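Local coordinates for protein FACT complex subunit SPT16 (Ashbya gossypii, PDB 6A8M) that probably acts, as a subunit of the FACT histone chaperone, to reorganize nucleosomes during transcription, replication and repair, this chain being the N-terminal, peptidase-like part of the subunit, at residues K194-L199 with A289-R294; S259-S264 with A274-T279; Y268-S273 with G400-K405; G285-S290 with F306-S311. All blocks are in the same frame, centred on the assembly; numbering follows the deposited sequence.

Following the chain from the N terminus, helix 179-208 comes first, and contact 1 sets it on strand 285-295, closing a loop of 89 residues. Inside that loop lies contact 2, which folds the segment after strand 261-263 back onto that strand. Contact 3 starts between the two segments of contact 2 and ends on strand 394-405, so it crosses both contact 2 and contact 1 along the chain. Contact 4, the hairpin of strands 285-295 and 298-308, is nested within the loop of contact 3 and shares A289 and S290 with contact 1. Together they tie helix, central sheet and second sheet of the M24-type domain.

Contact 1: residues K194-L199 with A289-R294; sequences KFMNLL and ASCGIR
The side chain of L199 presses its branched end onto the methyl of A289, with L199 CD2 3.4 Å from A289 CB, tighter than usual van der Waals contact, and CD1 half an ångström farther off. Beside this knob M196 folds back toward the strand. Its CG lies anti to the backbone N (chi1 -175°), and bends at chi2 and chi3 turn the thioether so that CE stands 3.6 Å from A289 O while SD faces A289 CB at 4.0 Å. The small A289 is thus the low point of the strand into which two longer helix side chains dip. This is helix-on-sheet packing in the M24-type, peptidase-like domain of Spt16: helix 179-208 runs over strand 285-295, roughly antiparallel to it (148° between the short axes, 8.7 Å apart). Two residues farther along the strand, the bump comes from C291. In the conformer given, C291 SG lies 3.7 Å from M196 N and 4.1 Å from F195 CB, and so fills the hollow between the bases of these two side chains in that conformer only. Farther on, I293 and F195 cross at about a right angle, I293 CD1 coming obliquely to the ring, 3.7 Å from F195 CD2. W256 meets the same ring edge-to-face, and L232 of helix 229-233 also touches F195, while I302 of strand 298-308 lies against both M196 and C291.

Contact 2: residues S259-S264 with A274-T279; sequences SPIIQS and ARSSET
I262 and S276 join through a backbone-to-side-chain bond where the loop after strand 261-263 doubles back over that strand, which pairs with strand 285-295 in the central sheet of the M24-type domain; the touching parts run 65° apart, and 274-279 has no regular strand. Three hydrogen bonds cross. I262 N gives a nearly straight bond to S276 OG (2.9 Å, 168° at the hydrogen), and the serine hydroxyl is also bonded to S219 of helix 215-224. In the next, S277 N reaches I262 O at 3.2 Å, in the carbonyl plane. The third uses the extended chain of Q263: its NE2 meets R275 O at 2.9 Å, the acceptor close to the amide plane but the donor standing 36° above the plane of the carbonyl. The other end of that amide, OE1, accepts from D269 N, so both polar atoms of the glutamine hold the loop. An alanine here would probably leave R275 O and D269 N without these mates and open a gap beside A274. The remaining contacts are packing. I261 CG2 lies 3.7 Å from R275 C, and A274 CB comes up to Q263 NE2, while S277 OG lies 3.4 Å from Q263 CG. Water supplies two further links: one molecule takes a bond from S276 N and gives one to P260 O, and a second donates to S264 OG at 2.9 Å and is hydrogen-bonded to T279 OG1 at 2.7 Å.

Contact 3: residues Y268-S273 with G400-K405; sequences YDLRVS and GFNNLK
N402 ND2 reaches Y268 O from well above the carbonyl plane: the bond is 2.9 Å long and nearly straight at the hydrogen (166°), yet the donor stands 63° out of that plane, while the acceptor keeps close to the asparagine's own amide plane. N402 CG is anti to the backbone N (chi1 -158°), which sets the start of the amide on the loop side. Each amide end also has a water. The one at OD1 donates to it and accepts from Y268 N; the one at ND2 accepts from it and from L270 N. OD1 further accepts from N403 N at 2.8 Å, where the chain turns its corner. An alanine in place of N402 would probably leave Y268 O without its amide donor, N403 N without its acceptor and both waters without their amide partners, loosening the loop from the strand. Here the loop that links strands 261-263 and 285-295 of the central sheet is fastened to strand 394-405 of the antiparallel sheet in the M24-type domain. Apolar packing follows from L270, whose CD1 lies 3.7 Å from G400 CA and 3.6 Å from F401 N. G400 has no side chain, and the methyl packs directly on its CA. L270 CD1 also touches N402 CB at 3.9 Å. Within the loop, D269 OD1 accepts from R271 N, an Asx turn, and R271 grips the carboxylate side-on, NE to OD1 and NH2 to OD2 (2.8 Å). The hydroxyl of Y268 bonds to C286 O.

Contact 4: residues G285-S290 with F306-S311; sequences GCILAS and FLIDPS
I287 and I308 meet obliquely on one face of a strand pair, I287 CD1 lying 3.8 Å from I308 CG1. On that face F306 turns its ring so that the edge, in plane, meets the methyl of A289, with CE2 3.7 Å from A289 CB. The opposite face is held by C286 and L307, where C286 SG touches L307 CD2 at 3.6 Å. Between the two faces runs the backbone of an antiparallel hairpin formed by strands 285-295 and 298-308, whose short axes approach to 4.7 Å at 152°. I287 and F306 form a hydrogen-bonded pair, each N donating to the other's O, and F306 N to I287 O is nearly straight at 173°. C286 and L307 make the non-hydrogen-bonded pair between, and G285 with I308 closes the register with two more bonds, the one from G285 N to I308 O measuring 2.8 Å. G285 has a positive phi of 67°, a backbone shape that suits a residue without a side chain. At this polar edge a water takes a weak bond from G285 N and probably donates to D309 O, and S311 caps the start of helix 312-332 through M314 N. On the F306 face helix 179-208 brings L203 against I287 and F306; strand 412-424 meets C286 through Y413 and L415, while I441 of helix 438-441 touches both F306 and L307.

Contact 1: residues K194-L199 with A289-R294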
loop_
_atom_site.group_PDB
_atom_site.type_symbol
_atom_site.label_atom_id
_atom_site.label_comp_id
_atom_site.label_asym_id
_atom_site.label_seq_id
_atom_site.Cartn_x
_atom_site.Cartn_y
_atom_site.Cartn_z
ATOM N N LYS A 194 -17.272 -0.635 4.112
ATOM C CA LYS A 194 -18.072 -0.569 5.335
ATOM C C LYS A 194 -17.791 0.710 6.106
ATOM O O LYS A 194 -18.707 1.315 6.669
ATOM C CB LYS A 194 -17.781 -1.759 6.241
ATOM C CG LYS A 194 -18.215 -3.084 5.678
ATOM C CD LYS A 194 -19.697 -3.075 5.426
ATOM C CE LYS A 194 -20.224 -4.468 5.439
ATOM N NZ LYS A 194 -21.711 -4.434 5.368
ATOM N N PHE A 195 -16.523 1.092 6.188
ATOM C CA PHE A 195 -16.158 2.303 6.912
ATOM C C PHE A 195 -16.550 3.563 6.153
ATOM O O PHE A 195 -16.918 4.564 6.784
ATOM C CB PHE A 195 -14.667 2.259 7.260
ATOM C CG PHE A 195 -14.386 1.331 8.404
ATOM C CD1 PHE A 195 -14.656 1.740 9.701
ATOM C CD2 PHE A 195 -13.956 0.039 8.187
ATOM C CE1 PHE A 195 -14.471 0.874 10.779
ATOM C CE2 PHE A 195 -13.766 -0.826 9.251
ATOM C CZ PHE A 195 -14.019 -0.409 10.545
ATOM N N MET A 196 -16.505 3.549 4.813
ATOM C CA MET A 196 -17.050 4.698 4.086
ATOM C C MET A 196 -18.547 4.847 4.355
ATOM O O MET A 196 -19.051 5.973 4.516
ATOM C CB MET A 196 -16.768 4.576 2.580
ATOM C CG MET A 196 -17.212 5.807 1.766
ATOM S SD MET A 196 -16.509 7.380 2.340
ATOM C CE MET A 196 -14.832 7.233 1.741
ATOM N N ASN A 197 -19.275 3.725 4.428
ATOM C CA ASN A 197 -20.689 3.792 4.790
ATOM C C ASN A 197 -20.879 4.427 6.162
ATOM O O ASN A 197 -21.766 5.270 6.346
ATOM C CB ASN A 197 -21.330 2.409 4.776
ATOM C CG ASN A 197 -22.791 2.470 5.210
ATOM O OD1 ASN A 197 -23.615 3.051 4.511
ATOM N ND2 ASN A 197 -23.102 1.933 6.394
ATOM N N LEU A 198 -20.079 4.000 7.149
ATOM C CA LEU A 198 -20.180 4.565 8.493
ATOM C C LEU A 198 -19.859 6.041 8.466
ATOM O O LEU A 198 -20.502 6.841 9.153
ATOM C CB LEU A 198 -19.209 3.877 9.446
ATOM C CG LEU A 198 -19.519 2.512 10.022
ATOM C CD1 LEU A 198 -18.338 2.114 10.881
ATOM C CD2 LEU A 198 -20.810 2.542 10.842
ATOM N N LEU A 199 -18.850 6.406 7.677
ATOM C CA LEU A 199 -18.457 7.796 7.555
ATOM C C LEU A 199 -19.598 8.627 6.997
ATOM O O LEU A 199 -19.894 9.711 7.503
ATOM C CB LEU A 199 -17.230 7.907 6.660
ATOM C CG LEU A 199 -16.545 9.262 6.653
ATOM C CD1 LEU A 199 -15.076 9.035 6.318
ATOM C CD2 LEU A 199 -17.185 10.205 5.634
ATOM N N ALA A 289 -14.203 12.755 1.442
ATOM C CA ALA A 289 -13.903 11.736 2.434
ATOM C C ALA A 289 -13.056 10.642 1.811
ATOM O O ALA A 289 -13.251 10.289 0.643
ATOM C CB ALA A 289 -15.190 11.138 3.002
ATOM N N SER A 290 -12.101 10.127 2.588
ATOM C CA SER A 290 -11.226 9.052 2.128
ATOM C C SER A 290 -10.972 8.085 3.272
ATOM O O SER A 290 -10.641 8.507 4.381
ATOM C CB SER A 290 -9.859 9.565 1.642
ATOM O OG SER A 290 -9.956 10.472 0.562
ATOM N N CYS A 291 -11.044 6.795 2.987
ATOM C CA CYS A 291 -10.546 5.894 3.998
ATOM C C CYS A 291 -9.987 4.670 3.305
ATOM O O CYS A 291 -10.320 4.369 2.155
ATOM C CB CYS A 291 -11.615 5.541 5.036
ATOM S SG CYS A 291 -12.968 4.604 4.418
ATOM N N GLY A 292 -9.082 4.012 4.001
ATOM C CA GLY A 292 -8.381 2.882 3.424
ATOM C C GLY A 292 -8.043 1.887 4.500
ATOM O O GLY A 292 -7.558 2.274 5.560
ATOM N N ILE A 293 -8.252 0.609 4.213
ATOM C CA ILE A 293 -8.163 -0.472 5.185
ATOM C C ILE A 293 -7.019 -1.384 4.763
ATOM O O ILE A 293 -6.638 -1.422 3.591
ATOM C CB ILE A 293 -9.505 -1.229 5.240
ATOM C CG1 ILE A 293 -10.543 -0.383 5.993
ATOM C CG2 ILE A 293 -9.386 -2.636 5.834
ATOM C CD1 ILE A 293 -10.333 -0.380 7.495
ATOM N N ARG A 294 -6.443 -2.094 5.734
ATOM C CA ARG A 294 -5.539 -3.198 5.453
ATOM C C ARG A 294 -6.159 -4.476 5.995
ATOM O O ARG A 294 -6.694 -4.496 7.110
ATOM C CB ARG A 294 -4.136 -3.011 6.090
ATOM C CG ARG A 294 -3.373 -1.753 5.672
ATOM C CD ARG A 294 -1.882 -1.847 6.097
ATOM N NE ARG A 294 -1.736 -2.238 7.498
ATOM C CZ ARG A 294 -1.412 -1.418 8.499
ATOM N NH1 ARG A 294 -1.170 -0.131 8.276
ATOM N NH2 ARG A 294 -1.313 -1.898 9.735
#

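Contact 2: residues S259-S264 with A274-T279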
loop_
_atom_site.group_PDB
_atom_site.type_symbol
_atom_site.label_atom_id
_atom_site.label_comp_id
_atom_site.label_asym_id
_atom_site.label_seq_id
_atom_site.Cartn_x
_atom_site.Cartn_y
_atom_site.Cartn_z
ATOM N N SER A 259 -4.953 7.168 8.512
ATOM C CA SER A 259 -6.044 7.797 9.245
ATOM C C SER A 259 -7.060 8.370 8.260
ATOM O O SER A 259 -6.673 9.064 7.317
ATOM C CB SER A 259 -5.517 8.908 10.157
ATOM O OG SER A 259 -4.857 8.379 11.301
ATOM N N PRO A 260 -8.354 8.103 8.445
ATOM C CA PRO A 260 -9.367 8.609 7.510
ATOM C C PRO A 260 -9.290 10.120 7.353
ATOM O O PRO A 260 -8.987 10.843 8.295
ATOM C CB PRO A 260 -10.690 8.201 8.166
ATOM C CG PRO A 260 -10.338 7.007 9.028
ATOM C CD PRO A 260 -8.918 7.244 9.501
ATOM N N ILE A 261 -9.580 10.587 6.140
ATOM C CA ILE A 261 -9.428 11.986 5.773
ATOM C C ILE A 261 -10.806 12.537 5.440
ATOM O O ILE A 261 -11.495 11.997 4.562
ATOM C CB ILE A 261 -8.494 12.167 4.567
ATOM C CG1 ILE A 261 -7.090 11.613 4.868
ATOM C CG2 ILE A 261 -8.435 13.647 4.169
ATOM C CD1 ILE A 261 -6.197 11.459 3.626
ATOM N N ILE A 262 -11.197 13.609 6.119
ATOM C CA ILE A 262 -12.369 14.403 5.774
ATOM C C ILE A 262 -11.914 15.845 5.563
ATOM O O ILE A 262 -11.132 16.379 6.361
ATOM C CB ILE A 262 -13.454 14.322 6.864
ATOM C CG1 ILE A 262 -13.920 12.865 7.029
ATOM C CG2 ILE A 262 -14.661 15.242 6.571
ATOM C CD1 ILE A 262 -14.878 12.698 8.201
ATOM N N GLN A 263 -12.359 16.450 4.461
ATOM C CA GLN A 263 -12.113 17.864 4.166
ATOM C C GLN A 263 -13.416 18.443 3.642
ATOM O O GLN A 263 -13.839 18.112 2.529
ATOM C CB GLN A 263 -10.988 18.042 3.136
ATOM C CG GLN A 263 -9.652 17.499 3.597
ATOM C CD GLN A 263 -8.595 17.591 2.524
ATOM O OE1 GLN A 263 -8.872 18.003 1.391
ATOM N NE2 GLN A 263 -7.381 17.196 2.864
ATOM N N SER A 264 -14.054 19.305 4.428
ATOM C CA SER A 264 -15.336 19.866 4.031
ATOM C C SER A 264 -15.229 21.279 3.463
ATOM O O SER A 264 -16.261 21.853 3.102
ATOM C CB SER A 264 -16.297 19.869 5.217
ATOM O OG SER A 264 -15.788 20.713 6.228
ATOM N N ALA A 274 -1.714 14.939 2.320
ATOM C CA ALA A 274 -2.852 15.620 2.933
ATOM C C ALA A 274 -3.492 14.772 4.024
ATOM O O ALA A 274 -3.555 13.541 3.930
ATOM C CB ALA A 274 -3.914 15.959 1.882
ATOM N N ARG A 275 -3.998 15.461 5.052
ATOM C CA ARG A 275 -4.763 14.885 6.152
ATOM C C ARG A 275 -6.088 15.632 6.298
ATOM O O ARG A 275 -6.386 16.571 5.549
ATOM C CB ARG A 275 -3.975 14.947 7.467
ATOM C CG ARG A 275 -2.920 13.862 7.607
ATOM C CD ARG A 275 -2.217 13.964 8.953
ATOM N NE ARG A 275 -1.194 15.000 8.925
ATOM C CZ ARG A 275 -0.541 15.447 9.990
ATOM N NH1 ARG A 275 -0.790 14.958 11.197
ATOM N NH2 ARG A 275 0.365 16.392 9.839
ATOM N N SER A 276 -6.882 15.225 7.292
ATOM C CA SER A 276 -8.137 15.909 7.575
ATOM C C SER A 276 -7.870 17.377 7.877
ATOM O O SER A 276 -6.852 17.736 8.482
ATOM C CB SER A 276 -8.865 15.285 8.776
ATOM O OG SER A 276 -9.477 14.050 8.438
ATOM N N SER A 277 -8.801 18.222 7.464
ATOM C CA SER A 277 -8.712 19.632 7.814
ATOM C C SER A 277 -8.944 19.805 9.310
ATOM O O SER A 277 -9.604 18.990 9.954
ATOM C CB SER A 277 -9.743 20.450 7.031
ATOM O OG SER A 277 -9.621 20.234 5.638
ATOM N N GLU A 278 -8.403 20.894 9.860
ATOM C CA GLU A 278 -8.568 21.235 11.268
ATOM C C GLU A 278 -9.710 22.218 11.509
ATOM O O GLU A 278 -9.930 22.644 12.657
ATOM C CB GLU A 278 -7.255 21.827 11.816
ATOM C CG GLU A 278 -6.069 20.885 11.707
ATOM C CD GLU A 278 -6.206 19.674 12.622
ATOM O OE1 GLU A 278 -6.944 19.765 13.621
ATOM O OE2 GLU A 278 -5.576 18.634 12.343
ATOM N N THR A 279 -10.431 22.600 10.461
ATOM C CA THR A 279 -11.438 23.647 10.530
ATOM C C THR A 279 -12.830 23.043 10.663
ATOM O O THR A 279 -13.044 21.856 10.413
ATOM C CB THR A 279 -11.363 24.528 9.279
ATOM O OG1 THR A 279 -11.417 23.680 8.120
ATOM C CG2 THR A 279 -10.035 25.291 9.254
HETATM O O HOH W 1 -6.615 12.518 8.549
HETATM O O HOH W 2 -13.426 22.258 6.965
#

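Contact 3: residues Y268-S273 with G400-K405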
loop_
_atom_site.group_PDB
_atom_site.type_symbol
_atom_site.label_atom_id
_atom_site.label_comp_id
_atom_site.label_asym_id
_atom_site.label_seq_id
_atom_site.Cartn_x
_atom_site.Cartn_y
_atom_site.Cartn_z
ATOM N N TYR A 268 -9.180 22.798 0.614
ATOM C CA TYR A 268 -8.995 21.367 0.440
ATOM C C TYR A 268 -7.566 21.087 -0.003
ATOM O O TYR A 268 -6.895 21.942 -0.580
ATOM C CB TYR A 268 -9.948 20.777 -0.594
ATOM C CG TYR A 268 -11.412 21.148 -0.484
ATOM C CD1 TYR A 268 -11.886 22.374 -0.953
ATOM C CD2 TYR A 268 -12.335 20.241 0.025
ATOM C CE1 TYR A 268 -13.245 22.687 -0.882
ATOM C CE2 TYR A 268 -13.678 20.545 0.100
ATOM C CZ TYR A 268 -14.137 21.759 -0.357
ATOM O OH TYR A 268 -15.487 22.045 -0.311
ATOM N N ASP A 269 -7.118 19.869 0.256
ATOM C CA ASP A 269 -5.733 19.485 -0.002
ATOM C C ASP A 269 -5.759 18.065 -0.554
ATOM O O ASP A 269 -6.146 17.132 0.149
ATOM C CB ASP A 269 -4.898 19.597 1.277
ATOM C CG ASP A 269 -3.411 19.311 1.055
ATOM O OD1 ASP A 269 -2.998 18.964 -0.083
ATOM O OD2 ASP A 269 -2.659 19.447 2.040
ATOM N N LEU A 270 -5.386 17.907 -1.820
ATOM C CA LEU A 270 -5.390 16.611 -2.492
ATOM C C LEU A 270 -3.995 16.024 -2.646
ATOM O O LEU A 270 -3.840 14.970 -3.282
ATOM C CB LEU A 270 -6.047 16.730 -3.866
ATOM C CG LEU A 270 -7.427 17.380 -3.833
ATOM C CD1 LEU A 270 -8.133 17.311 -5.185
ATOM C CD2 LEU A 270 -8.253 16.734 -2.712
ATOM N N ARG A 271 -2.976 16.686 -2.107
ATOM C CA ARG A 271 -1.632 16.136 -2.155
ATOM C C ARG A 271 -1.546 14.838 -1.356
ATOM O O ARG A 271 -2.320 14.587 -0.425
ATOM C CB ARG A 271 -0.624 17.151 -1.619
ATOM C CG ARG A 271 -0.592 18.417 -2.433
ATOM C CD ARG A 271 0.275 19.459 -1.735
ATOM N NE ARG A 271 -0.245 19.771 -0.403
ATOM C CZ ARG A 271 0.350 20.584 0.464
ATOM N NH1 ARG A 271 1.512 21.153 0.151
ATOM N NH2 ARG A 271 -0.215 20.820 1.647
ATOM N N VAL A 272 -0.570 14.008 -1.738
ATOM C CA VAL A 272 -0.358 12.713 -1.095
ATOM C C VAL A 272 -0.234 12.861 0.418
ATOM O O VAL A 272 -0.691 12.004 1.183
ATOM C CB VAL A 272 0.891 12.036 -1.698
ATOM C CG1 VAL A 272 1.218 10.751 -0.969
ATOM C CG2 VAL A 272 0.694 11.787 -3.185
ATOM N N SER A 273 0.403 13.937 0.870
ATOM C CA SER A 273 0.623 14.168 2.291
ATOM C C SER A 273 -0.618 14.663 3.032
ATOM O O SER A 273 -0.569 14.803 4.264
ATOM C CB SER A 273 1.732 15.203 2.440
ATOM O OG SER A 273 1.354 16.347 1.691
ATOM N N GLY A 400 -8.771 13.804 -8.489
ATOM C CA GLY A 400 -9.255 14.950 -7.752
ATOM C C GLY A 400 -9.122 16.200 -8.581
ATOM O O GLY A 400 -8.306 16.272 -9.505
ATOM N N PHE A 401 -9.972 17.175 -8.256
ATOM C CA PHE A 401 -9.901 18.519 -8.813
ATOM C C PHE A 401 -9.927 19.477 -7.628
ATOM O O PHE A 401 -10.781 19.338 -6.746
ATOM C CB PHE A 401 -11.071 18.796 -9.755
ATOM C CG PHE A 401 -11.112 17.886 -10.954
ATOM C CD1 PHE A 401 -10.391 18.194 -12.087
ATOM C CD2 PHE A 401 -11.862 16.713 -10.937
ATOM C CE1 PHE A 401 -10.411 17.351 -13.199
ATOM C CE2 PHE A 401 -11.886 15.866 -12.050
ATOM C CZ PHE A 401 -11.156 16.184 -13.173
ATOM N N ASN A 402 -9.000 20.428 -7.593
ATOM C CA ASN A 402 -8.934 21.346 -6.463
ATOM C C ASN A 402 -9.056 22.779 -6.964
ATOM O O ASN A 402 -8.974 23.059 -8.167
ATOM C CB ASN A 402 -7.643 21.129 -5.661
ATOM C CG ASN A 402 -7.732 21.647 -4.206
ATOM O OD1 ASN A 402 -8.749 22.199 -3.777
ATOM N ND2 ASN A 402 -6.659 21.448 -3.450
ATOM N N ASN A 403 -9.313 23.686 -6.023
ATOM C CA ASN A 403 -9.284 25.126 -6.311
ATOM C C ASN A 403 -10.345 25.508 -7.339
ATOM O O ASN A 403 -10.104 26.301 -8.258
ATOM C CB ASN A 403 -7.890 25.570 -6.769
ATOM C CG ASN A 403 -6.830 25.318 -5.715
ATOM O OD1 ASN A 403 -6.845 25.947 -4.667
ATOM N ND2 ASN A 403 -5.898 24.408 -5.995
ATOM N N LEU A 404 -11.534 24.956 -7.173
ATOM C CA LEU A 404 -12.687 25.330 -7.970
ATOM C C LEU A 404 -13.542 26.316 -7.189
ATOM O O LEU A 404 -13.538 26.324 -5.957
ATOM C CB LEU A 404 -13.513 24.093 -8.329
ATOM C CG LEU A 404 -12.684 22.997 -8.995
ATOM C CD1 LEU A 404 -13.557 21.793 -9.295
ATOM C CD2 LEU A 404 -12.067 23.585 -10.270
ATOM N N LYS A 405 -14.283 27.150 -7.920
ATOM C CA LYS A 405 -15.270 28.032 -7.320
ATOM C C LYS A 405 -16.521 28.038 -8.178
ATOM O O LYS A 405 -16.435 28.043 -9.408
ATOM C CB LYS A 405 -14.753 29.470 -7.183
ATOM C CG LYS A 405 -13.577 29.639 -6.233
ATOM C CD LYS A 405 -13.351 31.120 -5.900
ATOM C CE LYS A 405 -11.940 31.361 -5.369
ATOM N NZ LYS A 405 -11.625 30.487 -4.202
HETATM O O HOH W 3 -8.718 24.268 -1.866
HETATM O O HOH W 4 -4.182 19.806 -3.901
#

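Contact 4: residues G285-S290 with F306-S311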
loop_
_atom_site.group_PDB
_atom_site.type_symbol
_atom_site.label_atom_id
_atom_site.label_comp_id
_atom_site.label_asym_id
_atom_site.label_seq_id
_atom_site.Cartn_x
_atom_site.Cartn_y
_atom_site.Cartn_z
ATOM N N GLY A 285 -22.209 22.448 -0.053
ATOM C CA GLY A 285 -21.350 22.240 -1.215
ATOM C C GLY A 285 -20.700 20.868 -1.210
ATOM O O GLY A 285 -21.366 19.851 -0.998
ATOM N N CYS A 286 -19.384 20.818 -1.450
ATOM C CA CYS A 286 -18.666 19.550 -1.558
ATOM C C CYS A 286 -17.913 19.199 -0.271
ATOM O O CYS A 286 -17.258 20.053 0.343
ATOM C CB CYS A 286 -17.686 19.579 -2.738
ATOM S SG CYS A 286 -18.486 19.849 -4.336
ATOM N N ILE A 287 -18.015 17.931 0.133
ATOM C CA ILE A 287 -17.272 17.394 1.268
ATOM C C ILE A 287 -16.532 16.144 0.807
ATOM O O ILE A 287 -17.144 15.234 0.231
ATOM C CB ILE A 287 -18.200 17.075 2.450
ATOM C CG1 ILE A 287 -18.948 18.351 2.851
ATOM C CG2 ILE A 287 -17.404 16.452 3.612
ATOM C CD1 ILE A 287 -20.011 18.133 3.895
ATOM N N LEU A 288 -15.222 16.109 1.040
ATOM C CA LEU A 288 -14.378 15.010 0.595
ATOM C C LEU A 288 -14.117 14.046 1.741
ATOM O O LEU A 288 -13.801 14.461 2.865
ATOM C CB LEU A 288 -13.039 15.524 0.068
ATOM C CG LEU A 288 -13.090 16.630 -0.994
ATOM C CD1 LEU A 288 -11.675 16.878 -1.502
ATOM C CD2 LEU A 288 -14.027 16.306 -2.139
ATOM N N ALA A 289 -14.203 12.755 1.442
ATOM C CA ALA A 289 -13.903 11.736 2.434
ATOM C C ALA A 289 -13.056 10.642 1.811
ATOM O O ALA A 289 -13.251 10.289 0.643
ATOM C CB ALA A 289 -15.190 11.138 3.002
ATOM N N SER A 290 -12.101 10.127 2.588
ATOM C CA SER A 290 -11.226 9.052 2.128
ATOM C C SER A 290 -10.972 8.085 3.272
ATOM O O SER A 290 -10.641 8.507 4.381
ATOM C CB SER A 290 -9.859 9.565 1.642
ATOM O OG SER A 290 -9.956 10.472 0.562
ATOM N N PHE A 306 -19.241 14.006 -1.122
ATOM C CA PHE A 306 -20.629 14.159 -0.729
ATOM C C PHE A 306 -21.051 15.590 -1.046
ATOM O O PHE A 306 -20.261 16.525 -0.883
ATOM C CB PHE A 306 -20.819 13.816 0.745
ATOM C CG PHE A 306 -20.380 12.422 1.092
ATOM C CD1 PHE A 306 -21.212 11.335 0.854
ATOM C CD2 PHE A 306 -19.123 12.194 1.614
ATOM C CE1 PHE A 306 -20.799 10.023 1.157
ATOM C CE2 PHE A 306 -18.686 10.903 1.896
ATOM C CZ PHE A 306 -19.522 9.811 1.681
ATOM N N LEU A 307 -22.265 15.743 -1.573
ATOM C CA LEU A 307 -22.787 17.038 -2.005
ATOM C C LEU A 307 -23.946 17.438 -1.102
ATOM O O LEU A 307 -24.888 16.661 -0.919
ATOM C CB LEU A 307 -23.251 16.990 -3.468
ATOM C CG LEU A 307 -22.253 16.465 -4.496
ATOM C CD1 LEU A 307 -22.915 16.390 -5.879
ATOM C CD2 LEU A 307 -21.057 17.367 -4.528
ATOM N N ILE A 308 -23.861 18.633 -0.521
ATOM C CA ILE A 308 -24.910 19.177 0.339
ATOM C C ILE A 308 -25.472 20.397 -0.365
ATOM O O ILE A 308 -24.778 21.414 -0.484
ATOM C CB ILE A 308 -24.386 19.577 1.722
ATOM C CG1 ILE A 308 -23.502 18.466 2.319
ATOM C CG2 ILE A 308 -25.550 20.018 2.611
ATOM C CD1 ILE A 308 -24.158 17.124 2.396
ATOM N N ASP A 309 -26.728 20.317 -0.806
ATOM C CA ASP A 309 -27.368 21.392 -1.549
ATOM C C ASP A 309 -26.435 21.937 -2.636
ATOM O O ASP A 309 -26.202 23.147 -2.711
ATOM C CB ASP A 309 -27.797 22.505 -0.602
ATOM C CG ASP A 309 -28.926 22.083 0.312
ATOM O OD1 ASP A 309 -29.908 21.523 -0.205
ATOM O OD2 ASP A 309 -28.839 22.306 1.539
ATOM N N PRO A 310 -25.876 21.070 -3.473
ATOM C CA PRO A 310 -24.856 21.513 -4.432
ATOM C C PRO A 310 -25.410 22.474 -5.477
ATOM O O PRO A 310 -26.581 22.406 -5.858
ATOM C CB PRO A 310 -24.414 20.202 -5.091
ATOM C CG PRO A 310 -25.651 19.358 -5.030
ATOM C CD PRO A 310 -26.229 19.652 -3.674
ATOM N N SER A 311 -24.536 23.354 -5.967
ATOM C CA SER A 311 -24.877 24.171 -7.128
ATOM C C SER A 311 -24.891 23.328 -8.403
ATOM O O SER A 311 -24.380 22.208 -8.443
ATOM C CB SER A 311 -23.865 25.287 -7.310
ATOM O OG SER A 311 -22.670 24.720 -7.817
HETATM O O HOH W 5 -24.213 24.684 -1.134
#